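Local coordinates for muramidase (Sodiomyces alcalophilus, PDB 6ZM8), which cleaves bacterial peptidoglycan as a fungal lysozyme of glycoside hydrolase family 25, hydrolysing the beta-1,4 bonds between N-acetylmuramic acid and N-acetylglucosamine, at residues Ile29-Gly34 / Ser40-Gln45; Ser68-Ala73 / Val121-Gly126; Phe178-Asp183 / Gly188-Trp193. One frame throughout, in Å; residues are numbered along the deposited sequence. Where two conformers were deposited one is given.

Interaction 1: Ile29-Gly34 / Ser40-Gln45; sequences IKATEG and SAFSRQ
F42 and Q45, near the start of helix 42-51, close over I29, K30 and A31 of strand 26-33. This is the start of a beta-alpha-beta crossover in the family 25 barrel: strand 26-33 leads through the helix to the parallel strand 55-61. The F42 side chain can be followed outward. Its CB lies 3.6 Å from K30 O, and with CG anti to the backbone N (chi1 174°) the ring is carried toward the strand. F42 CD1 does most of the touching: K30 O meets it at 3.4 Å, at the ring edge and near the ring plane, while I29 CG2 comes in obliquely at 3.6 Å. Further out, F42 CE1 reaches the A31 methyl, 3.9 Å from A31 CB. The ring also rests on A58 of strand 55-61 and meets Y46, one turn on in its own helix. I29 crosses F42 at about a right angle and divides its branches between the two helix residues. I29 CG2 fits between the F42 ring and the amide of Q45, 3.3 Å from Q45 OE1, and I29 CD1 lies against the Q45 backbone. Beyond CG the Q45 chain is extended, which takes its amide past I29 to the strand 2-7 side, where NE2 is hydrogen-bonded to S8 O. No direct hydrogen bond joins the two segments. Instead, one water spans the gap between strand and helix, donating both its hydrogens, to K30 O at 2.8 Å and to Q45 OE1 at 2.8 Å.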
loop_
_atom_site.group_PDB
_atom_site.type_symbol
_atom_site.label_atom_id
_atom_site.label_comp_id
_atom_site.label_asym_id
_atom_site.label_seq_id
_atom_site.Cartn_x
_atom_site.Cartn_y
_atom_site.Cartn_z
ATOM N N ILE A 29 -0.022 1.886 -7.120
ATOM C CA ILE A 29 -1.068 1.737 -8.133
ATOM C C ILE A 29 -1.987 0.602 -7.704
ATOM O O ILE A 29 -1.530 -0.508 -7.425
ATOM C CB ILE A 29 -0.439 1.426 -9.502
ATOM C CG1 ILE A 29 0.515 2.552 -9.917
ATOM C CG2 ILE A 29 -1.521 1.215 -10.555
ATOM C CD1 ILE A 29 1.409 2.195 -11.097
ATOM N N LYS A 30 -3.303 0.848 -7.681
ATOM C CA LYS A 30 -4.213 -0.215 -7.268
ATOM C C LYS A 30 -4.175 -1.356 -8.270
ATOM O O LYS A 30 -4.365 -1.150 -9.488
ATOM C CB LYS A 30 -5.645 0.284 -7.176
ATOM C CG LYS A 30 -6.596 -0.784 -6.613
ATOM C CD LYS A 30 -7.971 -0.245 -6.306
ATOM C CE LYS A 30 -8.906 -1.348 -5.826
ATOM N NZ LYS A 30 -10.218 -0.804 -5.471
ATOM N N ALA A 31 -3.989 -2.582 -7.768
ATOM C CA ALA A 31 -4.039 -3.782 -8.597
ATOM C C ALA A 31 -5.342 -4.524 -8.384
ATOM O O ALA A 31 -6.024 -4.862 -9.400
ATOM C CB ALA A 31 -2.860 -4.698 -8.341
ATOM N N THR A 32 -5.645 -4.928 -7.156
ATOM C CA THR A 32 -6.679 -5.902 -6.874
ATOM C C THR A 32 -7.514 -5.495 -5.679
ATOM O O THR A 32 -7.108 -4.661 -4.845
ATOM C CB THR A 32 -6.066 -7.308 -6.643
ATOM O OG1 THR A 32 -4.994 -7.188 -5.700
ATOM C CG2 THR A 32 -5.515 -7.912 -7.915
ATOM N N GLU A 33 -8.671 -6.154 -5.563
ATOM C CA GLU A 33 -9.531 -6.051 -4.397
ATOM C C GLU A 33 -10.228 -7.394 -4.217
ATOM O O GLU A 33 -10.697 -7.997 -5.203
ATOM C CB GLU A 33 -10.552 -4.913 -4.559
ATOM C CG GLU A 33 -11.579 -4.843 -3.439
ATOM C CD GLU A 33 -12.437 -3.598 -3.478
ATOM O OE1 GLU A 33 -12.048 -2.586 -4.159
ATOM O OE2 GLU A 33 -13.493 -3.665 -2.796
ATOM N N GLY A 34 -10.276 -7.885 -2.984
ATOM C CA GLY A 34 -10.875 -9.184 -2.785
ATOM C C GLY A 34 -10.177 -10.267 -3.597
ATOM O O GLY A 34 -8.977 -10.279 -3.721
ATOM N N SER A 40 -8.855 -2.321 -14.161
ATOM C CA SER A 40 -8.616 -2.261 -15.614
ATOM C C SER A 40 -7.586 -1.200 -15.986
ATOM O O SER A 40 -7.109 -1.235 -17.107
ATOM C CB SER A 40 -9.905 -2.018 -16.362
ATOM O OG SER A 40 -10.446 -0.809 -15.981
ATOM N N ALA A 41 -7.259 -0.287 -15.067
ATOM C CA ALA A 41 -6.263 0.767 -15.310
ATOM C C ALA A 41 -4.847 0.340 -14.935
ATOM O O ALA A 41 -3.903 1.004 -15.316
ATOM C CB ALA A 41 -6.634 2.003 -14.516
ATOM N N PHE A 42 -4.718 -0.762 -14.185
ATOM C CA PHE A 42 -3.412 -1.102 -13.599
ATOM C C PHE A 42 -2.324 -1.195 -14.656
ATOM O O PHE A 42 -1.235 -0.649 -14.487
ATOM C CB PHE A 42 -3.531 -2.414 -12.806
ATOM C CG PHE A 42 -2.198 -2.886 -12.307
ATOM C CD1 PHE A 42 -1.705 -2.386 -11.117
ATOM C CD2 PHE A 42 -1.453 -3.798 -13.032
ATOM C CE1 PHE A 42 -0.444 -2.791 -10.658
ATOM C CE2 PHE A 42 -0.200 -4.199 -12.560
ATOM C CZ PHE A 42 0.275 -3.708 -11.376
ATOM N N SER A 43 -2.564 -1.922 -15.749
ATOM C CA SER A 43 -1.477 -2.147 -16.705
ATOM C C SER A 43 -1.024 -0.833 -17.360
ATOM O O SER A 43 0.211 -0.591 -17.462
ATOM C CB SER A 43 -1.902 -3.128 -17.753
ATOM O OG SER A 43 -2.183 -4.376 -17.167
ATOM N N ARG A 44 -1.949 0.034 -17.770
ATOM C CA ARG A 44 -1.565 1.325 -18.366
ATOM C C ARG A 44 -0.744 2.110 -17.356
ATOM O O ARG A 44 0.249 2.750 -17.709
ATOM C CB ARG A 44 -2.794 2.108 -18.812
ATOM C CG ARG A 44 -2.634 3.605 -19.002
ATOM C CD ARG A 44 -3.946 4.302 -19.299
ATOM N NE ARG A 44 -4.970 4.313 -18.260
ATOM C CZ ARG A 44 -4.994 5.137 -17.181
ATOM N NH1 ARG A 44 -6.027 5.035 -16.369
ATOM N NH2 ARG A 44 -4.025 6.017 -16.932
ATOM N N GLN A 45 -1.193 2.119 -16.112
ATOM C CA GLN A 45 -0.535 2.942 -15.088
ATOM C C GLN A 45 0.848 2.402 -14.746
ATOM O O GLN A 45 1.809 3.170 -14.659
ATOM C CB GLN A 45 -1.448 3.013 -13.861
ATOM C CG GLN A 45 -2.719 3.827 -14.117
ATOM C CD GLN A 45 -3.744 3.712 -13.014
ATOM O OE1 GLN A 45 -3.837 2.684 -12.337
ATOM N NE2 GLN A 45 -4.563 4.739 -12.868
HETATM O O HOH W 1 -5.445 0.984 -10.878
#

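Interaction 2: Ser68-Ala73 / Val121-Gly126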
loop_
_atom_site.group_PDB
_atom_site.type_symbol
_atom_site.label_atom_id
_atom_site.label_comp_id
_atom_site.label_asym_id
_atom_site.label_seq_id
_atom_site.Cartn_x
_atom_site.Cartn_y
_atom_site.Cartn_z
ATOM N N SER A 68 -10.072 -15.752 2.777
ATOM C CA SER A 68 -8.916 -15.728 3.655
ATOM C C SER A 68 -7.884 -14.677 3.202
ATOM O O SER A 68 -7.804 -14.290 2.034
ATOM C CB SER A 68 -8.264 -17.092 3.701
ATOM O OG SER A 68 -7.634 -17.377 2.476
ATOM N N GLY A 69 -7.021 -14.339 4.173
ATOM C CA GLY A 69 -5.902 -13.477 3.842
ATOM C C GLY A 69 -4.965 -14.147 2.828
ATOM O O GLY A 69 -4.428 -13.484 1.940
ATOM N N ALA A 70 -4.761 -15.455 2.974
ATOM C CA ALA A 70 -3.888 -16.184 2.040
ATOM C C ALA A 70 -4.451 -16.118 0.629
ATOM O O ALA A 70 -3.710 -15.927 -0.335
ATOM C CB ALA A 70 -3.716 -17.627 2.484
ATOM N N ALA A 71 -5.775 -16.320 0.479
ATOM C CA ALA A 71 -6.363 -16.308 -0.861
ATOM C C ALA A 71 -6.171 -14.944 -1.502
ATOM O O ALA A 71 -5.905 -14.827 -2.711
ATOM C CB ALA A 71 -7.841 -16.668 -0.807
ATOM N N GLN A 72 -6.328 -13.879 -0.714
ATOM C CA GLN A 72 -6.169 -12.532 -1.273
ATOM C C GLN A 72 -4.694 -12.218 -1.567
ATOM O O GLN A 72 -4.422 -11.536 -2.562
ATOM C CB GLN A 72 -6.829 -11.502 -0.356
ATOM C CG GLN A 72 -8.341 -11.566 -0.578
ATOM C CD GLN A 72 -9.175 -10.613 0.247
ATOM O OE1 GLN A 72 -8.858 -9.417 0.363
ATOM N NE2 GLN A 72 -10.258 -11.131 0.775
ATOM N N ALA A 73 -3.765 -12.713 -0.740
ATOM C CA ALA A 73 -2.359 -12.511 -1.063
ATOM C C ALA A 73 -1.987 -13.220 -2.363
ATOM O O ALA A 73 -1.233 -12.668 -3.174
ATOM C CB ALA A 73 -1.486 -13.019 0.079
ATOM N N VAL A 121 0.015 -11.374 5.151
ATOM C CA VAL A 121 1.416 -10.932 5.026
ATOM C C VAL A 121 2.372 -12.140 5.001
ATOM O O VAL A 121 3.402 -12.069 4.351
ATOM C CB VAL A 121 1.814 -9.899 6.102
ATOM C CG1 VAL A 121 0.832 -8.728 6.134
ATOM C CG2 VAL A 121 1.938 -10.494 7.480
ATOM N N THR A 122 2.086 -13.211 5.764
ATOM C CA THR A 122 2.922 -14.401 5.691
ATOM C C THR A 122 2.841 -15.022 4.303
ATOM O O THR A 122 3.862 -15.444 3.736
ATOM C CB THR A 122 2.507 -15.385 6.790
ATOM O OG1 THR A 122 2.835 -14.841 8.051
ATOM C CG2 THR A 122 3.191 -16.724 6.659
ATOM N N THR A 123 1.638 -15.107 3.746
ATOM C CA THR A 123 1.476 -15.700 2.416
ATOM C C THR A 123 2.183 -14.854 1.357
ATOM O O THR A 123 2.898 -15.379 0.494
ATOM C CB THR A 123 -0.004 -15.905 2.101
ATOM O OG1 THR A 123 -0.584 -16.775 3.085
ATOM C CG2 THR A 123 -0.199 -16.536 0.732
ATOM N N TYR A 124 1.986 -13.535 1.415
ATOM C CA TYR A 124 2.624 -12.658 0.437
ATOM C C TYR A 124 4.160 -12.805 0.484
ATOM O O TYR A 124 4.817 -12.845 -0.540
ATOM C CB TYR A 124 2.182 -11.205 0.687
ATOM C CG TYR A 124 2.731 -10.254 -0.361
ATOM C CD1 TYR A 124 2.127 -10.133 -1.609
ATOM C CD2 TYR A 124 3.869 -9.497 -0.102
ATOM C CE1 TYR A 124 2.644 -9.292 -2.579
ATOM C CE2 TYR A 124 4.393 -8.644 -1.067
ATOM C CZ TYR A 124 3.784 -8.545 -2.313
ATOM O OH TYR A 124 4.352 -7.712 -3.241
ATOM N N HIS A 125 4.696 -12.863 1.706
ATOM C CA HIS A 125 6.162 -13.029 1.867
ATOM C C HIS A 125 6.634 -14.399 1.336
ATOM O O HIS A 125 7.696 -14.485 0.721
ATOM C CB HIS A 125 6.496 -12.835 3.342
ATOM C CG HIS A 125 7.930 -13.069 3.672
ATOM N ND1 HIS A 125 8.367 -14.286 4.120
ATOM C CD2 HIS A 125 8.980 -12.251 3.631
ATOM C CE1 HIS A 125 9.696 -14.194 4.340
ATOM N NE2 HIS A 125 10.089 -12.967 4.043
ATOM N N GLY A 126 5.857 -15.445 1.574
ATOM C CA GLY A 126 6.223 -16.748 1.055
ATOM C C GLY A 126 6.228 -16.799 -0.458
ATOM O O GLY A 126 7.003 -17.546 -1.066
#
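T123 and Y124 of helix 110-128 pack on A70 and A73 of helix 69-78, two helices of the alpha/beta barrel running roughly the same way. Their short segments cross at -36° with axes 8.1 Å apart, a close approach made possible by the alanines on one side. Along 121-126, V121 comes first; on the far side of its helix, it touches P132 and C155. After T122, T123 turns straight to the other helix. Its OG1 sits beside the backbone N (chi1 -60°), where it is hydrogen-bonded to D119 O one turn back. That bond leaves the same oxygen against a methyl, with T123 OG1 3.3 Å from A70 CB. The other branch, T123 CG2, reaches between the two alanines, 3.7 Å from A70 O and 3.8 Å from A73 CB. Y124 follows: the A73 methyl is wedged against the start of this residue, with A73 CB 3.8 Å from Y124 N and 4.1 Å from Y124 CB. The ring runs on past helix 69-78 with A73 O at its edge, meets F76, and ends in a hydroxyl hydrogen-bonded to G81 O and G92 N. H125 turns off to stack on W131. On the other helix, S68 is the N-cap of helix 69-78, S68 OG accepting from A71 N at 2.9 Å. A weak hydrogen bond from A70 N to D119 OD2 also ties this helix start to helix 110-128. The two helices follow strands 55-61 and 93-95, parallel neighbours in the central sheet, and so lie side by side in the helical layer outside it.

Interaction 3: Phe178-Asp183 / Gly188-Trp193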
loop_
_atom_site.group_PDB
_atom_site.type_symbol
_atom_site.label_atom_id
_atom_site.label_comp_id
_atom_site.label_asym_id
_atom_site.label_seq_id
_atom_site.Cartn_x
_atom_site.Cartn_y
_atom_site.Cartn_z
ATOM N N PHE A 178 5.765 5.507 4.562
ATOM C CA PHE A 178 5.059 6.440 3.689
ATOM C C PHE A 178 3.953 7.116 4.520
ATOM O O PHE A 178 3.364 6.488 5.396
ATOM C CB PHE A 178 4.409 5.710 2.501
ATOM C CG PHE A 178 5.400 4.996 1.606
ATOM C CD1 PHE A 178 6.137 5.701 0.666
ATOM C CD2 PHE A 178 5.566 3.616 1.704
ATOM C CE1 PHE A 178 7.005 5.032 -0.190
ATOM C CE2 PHE A 178 6.442 2.956 0.863
ATOM C CZ PHE A 178 7.157 3.666 -0.095
ATOM N N TRP A 179 3.645 8.356 4.146
ATOM C CA TRP A 179 2.547 9.121 4.750
ATOM C C TRP A 179 1.714 9.695 3.611
ATOM O O TRP A 179 2.212 10.496 2.805
ATOM C CB TRP A 179 3.097 10.249 5.636
ATOM C CG TRP A 179 2.063 11.221 6.130
ATOM C CD1 TRP A 179 0.714 11.075 6.275
ATOM C CD2 TRP A 179 2.366 12.582 6.515
ATOM N NE1 TRP A 179 0.155 12.227 6.743
ATOM C CE2 TRP A 179 1.133 13.182 6.874
ATOM C CE3 TRP A 179 3.533 13.347 6.583
ATOM C CZ2 TRP A 179 1.029 14.526 7.235
ATOM C CZ3 TRP A 179 3.444 14.661 6.943
ATOM C CH2 TRP A 179 2.200 15.243 7.255
ATOM N N GLN A 180 0.457 9.247 3.526
ATOM C CA GLN A 180 -0.513 9.792 2.576
ATOM C C GLN A 180 -1.150 11.020 3.254
ATOM O O GLN A 180 -1.892 10.884 4.220
ATOM C CB GLN A 180 -1.580 8.765 2.238
ATOM C CG GLN A 180 -2.357 9.150 0.977
ATOM C CD GLN A 180 -3.480 8.152 0.777
ATOM O OE1 GLN A 180 -4.436 8.133 1.580
ATOM N NE2 GLN A 180 -3.356 7.284 -0.201
ATOM N N TYR A 181 -0.809 12.199 2.725
ATOM C CA TYR A 181 -1.103 13.455 3.410
ATOM C C TYR A 181 -2.165 14.305 2.702
ATOM O O TYR A 181 -2.623 15.274 3.294
ATOM C CB TYR A 181 0.176 14.256 3.698
ATOM C CG TYR A 181 0.880 14.763 2.466
ATOM C CD1 TYR A 181 1.753 13.950 1.734
ATOM C CD2 TYR A 181 0.693 16.064 2.027
ATOM C CE1 TYR A 181 2.392 14.425 0.590
ATOM C CE2 TYR A 181 1.328 16.548 0.902
ATOM C CZ TYR A 181 2.163 15.717 0.163
ATOM O OH TYR A 181 2.732 16.226 -0.970
ATOM N N ASN A 182 -2.579 13.929 1.487
ATOM C CA ASN A 182 -3.761 14.535 0.892
ATOM C C ASN A 182 -4.301 13.582 -0.174
ATOM O O ASN A 182 -3.644 12.625 -0.560
ATOM C CB ASN A 182 -3.494 15.964 0.349
ATOM C CG ASN A 182 -2.575 16.001 -0.844
ATOM O OD1 ASN A 182 -2.763 15.269 -1.827
ATOM N ND2 ASN A 182 -1.584 16.877 -0.793
ATOM N N ASP A 183 -5.524 13.900 -0.614
ATOM C CA ASP A 183 -6.174 13.231 -1.738
ATOM C C ASP A 183 -6.300 14.161 -2.944
ATOM O O ASP A 183 -7.288 14.080 -3.712
ATOM C CB ASP A 183 -7.486 12.594 -1.358
ATOM C CG ASP A 183 -8.534 13.537 -0.817
ATOM O OD1 ASP A 183 -8.298 14.735 -0.763
ATOM O OD2 ASP A 183 -9.628 13.041 -0.456
ATOM N N GLY A 188 -4.809 14.069 -10.211
ATOM C CA GLY A 188 -5.746 13.108 -9.671
ATOM C C GLY A 188 -4.991 12.021 -8.898
ATOM O O GLY A 188 -3.964 11.523 -9.364
ATOM N N GLY A 189 -5.529 11.663 -7.746
ATOM C CA GLY A 189 -4.919 10.673 -6.874
ATOM C C GLY A 189 -4.549 11.276 -5.542
ATOM O O GLY A 189 -4.967 12.376 -5.184
ATOM N N ASP A 190 -3.762 10.507 -4.788
ATOM C CA ASP A 190 -3.353 10.926 -3.460
ATOM C C ASP A 190 -1.860 11.237 -3.425
ATOM O O ASP A 190 -1.098 10.692 -4.211
ATOM C CB ASP A 190 -3.656 9.841 -2.414
ATOM C CG ASP A 190 -5.081 9.341 -2.562
ATOM O OD1 ASP A 190 -6.005 10.109 -2.456
ATOM O OD2 ASP A 190 -5.251 8.087 -2.828
ATOM N N SER A 191 -1.458 12.109 -2.496
ATOM C CA SER A 191 -0.061 12.486 -2.364
ATOM C C SER A 191 0.566 11.804 -1.151
ATOM O O SER A 191 -0.058 11.730 -0.092
ATOM C CB SER A 191 0.092 13.997 -2.189
ATOM O OG SER A 191 -0.529 14.693 -3.272
ATOM N N ASN A 192 1.816 11.366 -1.328
ATOM C CA ASN A 192 2.563 10.674 -0.291
ATOM C C ASN A 192 3.944 11.308 -0.100
ATOM O O ASN A 192 4.570 11.806 -1.032
ATOM C CB ASN A 192 2.805 9.204 -0.672
ATOM C CG ASN A 192 1.488 8.474 -0.824
ATOM O OD1 ASN A 192 0.724 8.366 0.128
ATOM N ND2 ASN A 192 1.216 7.977 -2.038
ATOM N N TRP A 193 4.441 11.165 1.132
ATOM C CA TRP A 193 5.857 11.343 1.448
ATOM C C TRP A 193 6.462 9.995 1.771
ATOM O O TRP A 193 5.863 9.198 2.502
ATOM C CB TRP A 193 6.062 12.241 2.667
ATOM C CG TRP A 193 5.584 13.652 2.503
ATOM C CD1 TRP A 193 4.659 14.288 3.264
ATOM C CD2 TRP A 193 5.991 14.623 1.509
ATOM N NE1 TRP A 193 4.471 15.580 2.852
ATOM C CE2 TRP A 193 5.232 15.810 1.741
ATOM C CE3 TRP A 193 6.897 14.608 0.446
ATOM C CZ2 TRP A 193 5.361 16.951 0.933
ATOM C CZ3 TRP A 193 7.017 15.733 -0.350
ATOM C CH2 TRP A 193 6.270 16.884 -0.102
HETATM O O HOH W 2 4.031 14.402 -2.402
HETATM O O HOH W 3 -7.617 13.244 -6.452
#
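An antiparallel beta hairpin with a bulge joins strands 178-182 and 190-194, with W179, Y181 and W193 forming an aromatic cluster on it. W179 and W193 are a hydrogen-bonded pair, N to O both ways at 2.9 Å, and Q180 with N192 is the next, non-hydrogen-bonded pair. At the bulge Y181 and N182 both face S191: Y181 N donates to S191 O at 3.0 Å, and S191 N donates to N182 O at 3.0 Å from well above the carbonyl plane. S191 OG adds a side-chain bond of 2.7 Å to N182 OD1. With CG between its backbone N and carbonyl carbon (chi1 66°), Y181 swings its ring across the other strand, where it lies in an offset stack on the pyrrole of W193, centroids 3.8 Å apart and planes at 4°. W193 NE1 sits over the middle of the tyrosine, and S191 CB touches the opposite face. A water links Y181 OH to N192 O, and W179 CE3 meets the W193 edge at W193 CD1, 3.6 Å away. On the other face of the hairpin Q180 and N192 lie together, N192 OD1 3.1 Å from Q180 CB. N192 OD1 accepts from W158 NE1, both amide nitrogens are hydrogen-bonded to D6 OD2, and Q180 OE1 takes the hydroxyls of Y135 and Y162. Strand 178-182 runs parallel to 157-160 and strand 190-194 antiparallel to 2-7, so the hairpin closes the barrel between strands 157-160 and 2-7.

How the interactions relate
Along the chain the three contacts come in series, interaction 1 first and interaction 3 last, all within one family 25 barrel. Interactions 1 and 3 both involve its sheet: 29-34 lies on strand 26-33, next to strand 2-7, whose other neighbour is strand 190-194 of the hairpin. Their centres are about 17 Å apart and their nearest atoms about 8 Å. Interaction 2, centred about 18 Å from interaction 1, touches it where G34 O packs on Q72 CG, 3.5 Å away. Interactions 2 and 3, centres about 26 Å apart, lie on opposite sides of the chain's centre. Interaction 1 packs a helix on the sheet, interaction 2 joins neighbouring helices of the outer layer, and interaction 3 closes the sheet into a barrel.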